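Local structure of DNA polymerase II large subunit (Pyrococcus horikoshii, 7OEC) at residues G87-E91 and I161-T167; T92-V98 and K109-V114. The protein is an intein hosted by an archaeal DNA polymerase II subunit, which probably cuts itself out by protein splicing and joins the flanking polymerase pieces. The protein carries 2 engineered substitutions. One frame throughout, in Å; residues are numbered along the deposited sequence.

Interaction 1: residues G87-E91 and I161-T167; sequences GSSFE and INENIVT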
# COMPACT_ATOMS: atom_id res chain seq x y z
N GLY A 87 -3.99 16.34 4.99
CA GLY A 87 -4.00 15.68 6.28
C GLY A 87 -3.92 14.17 6.25
O GLY A 87 -3.88 13.56 7.34
N SER A 88 -3.93 13.56 5.07
CA SER A 88 -3.76 12.12 4.94
C SER A 88 -2.29 11.73 5.18
O SER A 88 -1.39 12.58 5.24
CB SER A 88 -4.30 11.63 3.59
OG SER A 88 -3.55 12.22 2.56
N SER A 89 -2.07 10.44 5.39
CA SER A 89 -0.72 9.96 5.67
C SER A 89 -0.61 8.48 5.36
O SER A 89 -1.60 7.75 5.31
CB SER A 89 -0.30 10.21 7.14
OG SER A 89 -1.15 9.52 8.04
N PHE A 90 0.64 8.05 5.22
CA PHE A 90 0.92 6.62 5.16
C PHE A 90 2.35 6.35 5.58
O PHE A 90 3.18 7.26 5.60
CB PHE A 90 0.66 6.01 3.78
CG PHE A 90 1.60 6.43 2.68
CD1 PHE A 90 1.49 7.68 2.10
CD2 PHE A 90 2.51 5.52 2.15
CE1 PHE A 90 2.27 8.06 1.05
CE2 PHE A 90 3.31 5.89 1.06
CZ PHE A 90 3.17 7.17 0.50
N GLU A 91 2.63 5.08 5.89
CA GLU A 91 3.93 4.66 6.39
C GLU A 91 4.38 3.44 5.63
O GLU A 91 3.56 2.56 5.33
CB GLU A 91 3.87 4.27 7.87
CG GLU A 91 3.51 5.45 8.75
CD GLU A 91 3.32 5.11 10.21
OE1 GLU A 91 3.42 3.92 10.61
OE2 GLU A 91 3.07 6.05 10.97
N ILE A 161 -4.26 2.80 -0.48
CA ILE A 161 -4.12 2.62 0.95
C ILE A 161 -4.58 3.83 1.74
O ILE A 161 -4.63 4.95 1.24
CB ILE A 161 -2.69 2.23 1.36
CG1 ILE A 161 -1.70 3.33 1.04
CG2 ILE A 161 -2.33 0.85 0.77
CD1 ILE A 161 -0.34 3.10 1.71
N ASN A 162 -4.92 3.59 2.99
CA ASN A 162 -5.31 4.65 3.91
C ASN A 162 -6.35 5.54 3.24
O ASN A 162 -7.36 5.01 2.77
CB ASN A 162 -4.08 5.35 4.45
CG ASN A 162 -3.23 4.43 5.29
OD1 ASN A 162 -3.66 3.33 5.64
ND2 ASN A 162 -2.03 4.85 5.61
N GLU A 163 -6.16 6.86 3.22
CA GLU A 163 -7.13 7.78 2.63
C GLU A 163 -6.92 7.83 1.12
O GLU A 163 -6.56 8.86 0.54
CB GLU A 163 -7.00 9.16 3.26
CG GLU A 163 -7.14 9.11 4.79
CD GLU A 163 -5.80 9.09 5.56
OE1 GLU A 163 -4.76 8.73 4.98
OE2 GLU A 163 -5.80 9.47 6.78
N ASN A 164 -7.17 6.68 0.49
CA ASN A 164 -7.30 6.59 -0.97
C ASN A 164 -6.00 6.93 -1.71
O ASN A 164 -6.02 7.40 -2.84
CB ASN A 164 -8.48 7.44 -1.47
CG ASN A 164 -9.83 7.01 -0.93
OD1 ASN A 164 -9.96 6.21 -0.03
ND2 ASN A 164 -10.83 7.55 -1.51
N ILE A 165 -4.86 6.55 -1.11
CA ILE A 165 -3.53 6.88 -1.62
C ILE A 165 -3.04 5.80 -2.57
O ILE A 165 -2.97 4.63 -2.20
CB ILE A 165 -2.55 7.06 -0.45
CG1 ILE A 165 -2.93 8.30 0.36
CG2 ILE A 165 -1.14 7.15 -0.97
CD1 ILE A 165 -2.42 8.24 1.79
N VAL A 166 -2.64 6.18 -3.78
CA VAL A 166 -2.10 5.21 -4.73
C VAL A 166 -0.63 4.98 -4.40
O VAL A 166 0.15 5.94 -4.33
CB VAL A 166 -2.24 5.71 -6.17
CG1 VAL A 166 -1.56 4.73 -7.17
CG2 VAL A 166 -3.68 5.88 -6.52
N THR A 167 -0.24 3.72 -4.23
CA THR A 167 1.17 3.44 -4.00
C THR A 167 1.52 2.07 -4.56
O THR A 167 0.68 1.37 -5.12
CB THR A 167 1.58 3.65 -2.53
OG1 THR A 167 3.02 3.73 -2.43
CG2 THR A 167 1.12 2.53 -1.73
O HOH W 1 -3.46 11.05 8.48
O HOH W 2 -3.54 7.35 7.66
O HOH W 3 0.33 3.35 6.74
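F90 lays one face of its ring over CG2 of I165, with F90 CE1 4.1 Å from that methyl, while CD1 of I161 approaches F90 CB to 3.7 Å and the two side chains cross at about a right angle. Branched aliphatics suit this spot, since I161 and I165 pair across the hairpin 158-168 and both present methyls to one aromatic; F82 meets the ring too. Polar groups hold the neighbouring backbone. N162 ND2 donates to S89 O at 2.9 Å, tilted 16° from the carbonyl plane; its OD1 takes the N-H of R10, which helps fix the amide's rotation. Water 3 links N162 ND2 to the N-H of E91. Further along, E163, its chain bent at chi2 (98°), puts OE1 3.2 Å from S89 N, whose nearly straight N-H bond (166°) arrives from above the carboxylate plane. Water 1 joins E163 OE2 to G87 O. Replacing E163 by alanine removes the carboxylate, and the S89 N-H and water 1 would probably each lose an acceptor. E163 centres an inverse gamma turn running into a G1 beta bulge, N164 (positive phi, which asparagine tolerates) and I165 facing I161, in a C-terminal beta-hairpin of the Hint fold of inteins.

Interaction 2: residues T92-V98 and K109-V114; sequences TTVDHPV and KRAFEV
With its CG set between backbone N and carbonyl carbon (chi1 72°), F112 turns the edge of its ring to D95, whose own CG lies anti to its carbonyl carbon (chi1 -68°). D95 OD1 thus comes 3.2 Å from F112 CE2, near the ring plane, with carboxylate and ring planes 71° apart; the aromatic C-H edge is slightly positive and probably suits the acidic oxygen. V94 O lies at the same edge and also takes a weak hydrogen bond from F112 N. R110 shares in this cluster: F112 CZ stands 3.5 Å above the centre of its guanidinium, which is steadied by a salt bridge from R110 NH2 to E113 OE2 (2.8 Å). E113 OE1 accepts from R110 N as well, drawing in the 3-10 turn 111-113. Residues T93 to H96 form a type I beta turn that matches the TxxH motif of intein block B, whose histidine in relatives assists the first acyl shift. T92 OG1 and H96 N reach T93 O from opposite faces of its plane, and H96 ND1 donates to P97 O at 2.7 Å in the imidazole plane, holding the ring's rotation. The ring of F5 also meets it. A111 sets its methyl against the turn, CB 3.4 Å from both T92 OG1 and V94 O, and so small a side chain suits this close approach to two oxygens. Its N-H makes a weak bond to H96 O. P97, lacking an N-H, suits the antiparallel non-hydrogen-bonded pair with R110; in the next pair V98 and K109 exchange two backbone hydrogen bonds, and V98 CG1 meets V114 CG2 at 3.9 Å, apolar methyls facing inward while the long K109 chain leads away to N118.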
# COMPACT_ATOMS: atom_id res chain seq x y z
N THR A 92 5.68 3.36 5.33
CA THR A 92 6.25 2.18 4.70
C THR A 92 7.63 1.90 5.27
O THR A 92 8.22 2.75 5.94
CB THR A 92 6.45 2.33 3.19
OG1 THR A 92 7.51 3.28 2.92
CG2 THR A 92 5.21 2.86 2.51
N THR A 93 8.15 0.71 5.01
CA THR A 93 9.55 0.51 5.37
C THR A 93 10.48 1.39 4.52
O THR A 93 10.11 1.93 3.47
CB THR A 93 9.93 -0.96 5.26
OG1 THR A 93 9.65 -1.38 3.94
CG2 THR A 93 9.18 -1.84 6.22
N VAL A 94 11.72 1.55 5.01
CA VAL A 94 12.59 2.62 4.50
C VAL A 94 12.87 2.48 3.01
O VAL A 94 13.09 3.49 2.35
CB VAL A 94 13.91 2.70 5.28
CG1 VAL A 94 13.60 3.00 6.63
CG2 VAL A 94 14.70 1.43 5.18
N ASP A 95 12.99 1.25 2.48
CA ASP A 95 13.33 1.02 1.07
C ASP A 95 12.13 0.67 0.22
O ASP A 95 12.29 0.27 -0.94
CB ASP A 95 14.37 -0.10 0.93
CG ASP A 95 15.72 0.29 1.50
OD1 ASP A 95 16.05 1.49 1.48
OD2 ASP A 95 16.44 -0.58 2.01
N HIS A 96 10.93 0.79 0.77
CA HIS A 96 9.74 0.39 0.06
C HIS A 96 9.56 1.28 -1.16
O HIS A 96 9.67 2.50 -1.04
CB HIS A 96 8.53 0.62 0.97
CG HIS A 96 7.29 -0.12 0.55
ND1 HIS A 96 6.50 0.25 -0.52
CD2 HIS A 96 6.71 -1.21 1.09
CE1 HIS A 96 5.48 -0.59 -0.62
NE2 HIS A 96 5.59 -1.49 0.34
N PRO A 97 9.20 0.74 -2.30
CA PRO A 97 8.85 1.61 -3.43
C PRO A 97 7.63 2.47 -3.13
O PRO A 97 6.63 2.00 -2.59
CB PRO A 97 8.55 0.64 -4.57
CG PRO A 97 8.45 -0.66 -3.93
CD PRO A 97 9.14 -0.69 -2.65
N VAL A 98 7.70 3.73 -3.55
CA VAL A 98 6.63 4.70 -3.41
C VAL A 98 6.47 5.35 -4.77
O VAL A 98 7.46 5.67 -5.44
CB VAL A 98 7.02 5.76 -2.35
CG1 VAL A 98 5.98 6.92 -2.27
CG2 VAL A 98 7.10 5.10 -0.96
N LYS A 109 10.13 5.53 -6.60
CA LYS A 109 11.28 5.89 -5.78
C LYS A 109 11.30 5.04 -4.52
O LYS A 109 10.24 4.71 -3.99
CB LYS A 109 11.11 7.33 -5.21
CG LYS A 109 11.13 8.42 -6.22
CD LYS A 109 11.14 9.82 -5.59
CE LYS A 109 11.24 10.88 -6.68
NZ LYS A 109 11.55 12.19 -6.09
N ARG A 110 12.48 4.73 -3.99
CA ARG A 110 12.50 4.16 -2.65
C ARG A 110 12.01 5.20 -1.66
O ARG A 110 12.22 6.40 -1.85
CB ARG A 110 13.91 3.69 -2.28
CG ARG A 110 14.35 2.50 -3.11
CD ARG A 110 15.82 2.17 -2.96
NE ARG A 110 16.67 3.20 -3.56
CZ ARG A 110 18.00 3.14 -3.64
NH1 ARG A 110 18.67 2.08 -3.16
NH2 ARG A 110 18.67 4.14 -4.21
N ALA A 111 11.37 4.74 -0.58
CA ALA A 111 10.74 5.67 0.33
C ALA A 111 11.72 6.72 0.84
O ALA A 111 11.35 7.89 0.96
CB ALA A 111 10.12 4.91 1.49
N PHE A 112 12.97 6.33 1.11
CA PHE A 112 13.92 7.29 1.68
C PHE A 112 14.37 8.36 0.68
O PHE A 112 14.98 9.35 1.09
CB PHE A 112 15.16 6.61 2.29
CG PHE A 112 16.12 6.02 1.28
CD1 PHE A 112 17.13 6.79 0.70
CD2 PHE A 112 16.00 4.70 0.90
CE1 PHE A 112 17.98 6.24 -0.25
CE2 PHE A 112 16.83 4.16 -0.05
CZ PHE A 112 17.83 4.92 -0.63
N GLU A 113 14.05 8.19 -0.60
CA GLU A 113 14.37 9.17 -1.62
C GLU A 113 13.23 10.15 -1.90
O GLU A 113 13.44 11.11 -2.65
CB GLU A 113 14.66 8.46 -2.94
CG GLU A 113 15.83 7.52 -2.96
CD GLU A 113 15.88 6.62 -4.29
OE1 GLU A 113 14.84 6.17 -4.93
OE2 GLU A 113 17.03 6.33 -4.68
N VAL A 114 12.04 9.90 -1.35
CA VAL A 114 10.93 10.83 -1.53
C VAL A 114 11.28 12.12 -0.80
O VAL A 114 11.93 12.10 0.26
CB VAL A 114 9.64 10.19 -0.99
CG1 VAL A 114 8.45 11.17 -1.07
CG2 VAL A 114 9.27 8.94 -1.79

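How the interactions relate
Past the strands of its first half, the chain reaches strand 89-93, which serves both contacts: residues 87-91 enter interaction 1, and 92-93 begin interaction 2. Past the turn at 93-96 the hairpin 97-102/105-110 folds back, so interaction 2 closes a short loop, with ten residues between its segments. Interaction 1 closes a far longer one, of 69 residues, when the hairpin 158-168 returns near the C terminus; interaction 2 is nested within it. Their centres lie 14 Å apart, yet they touch, F90 and T167 packing on V98. Together they join the edge strand of the four-stranded sheet to two separate hairpins.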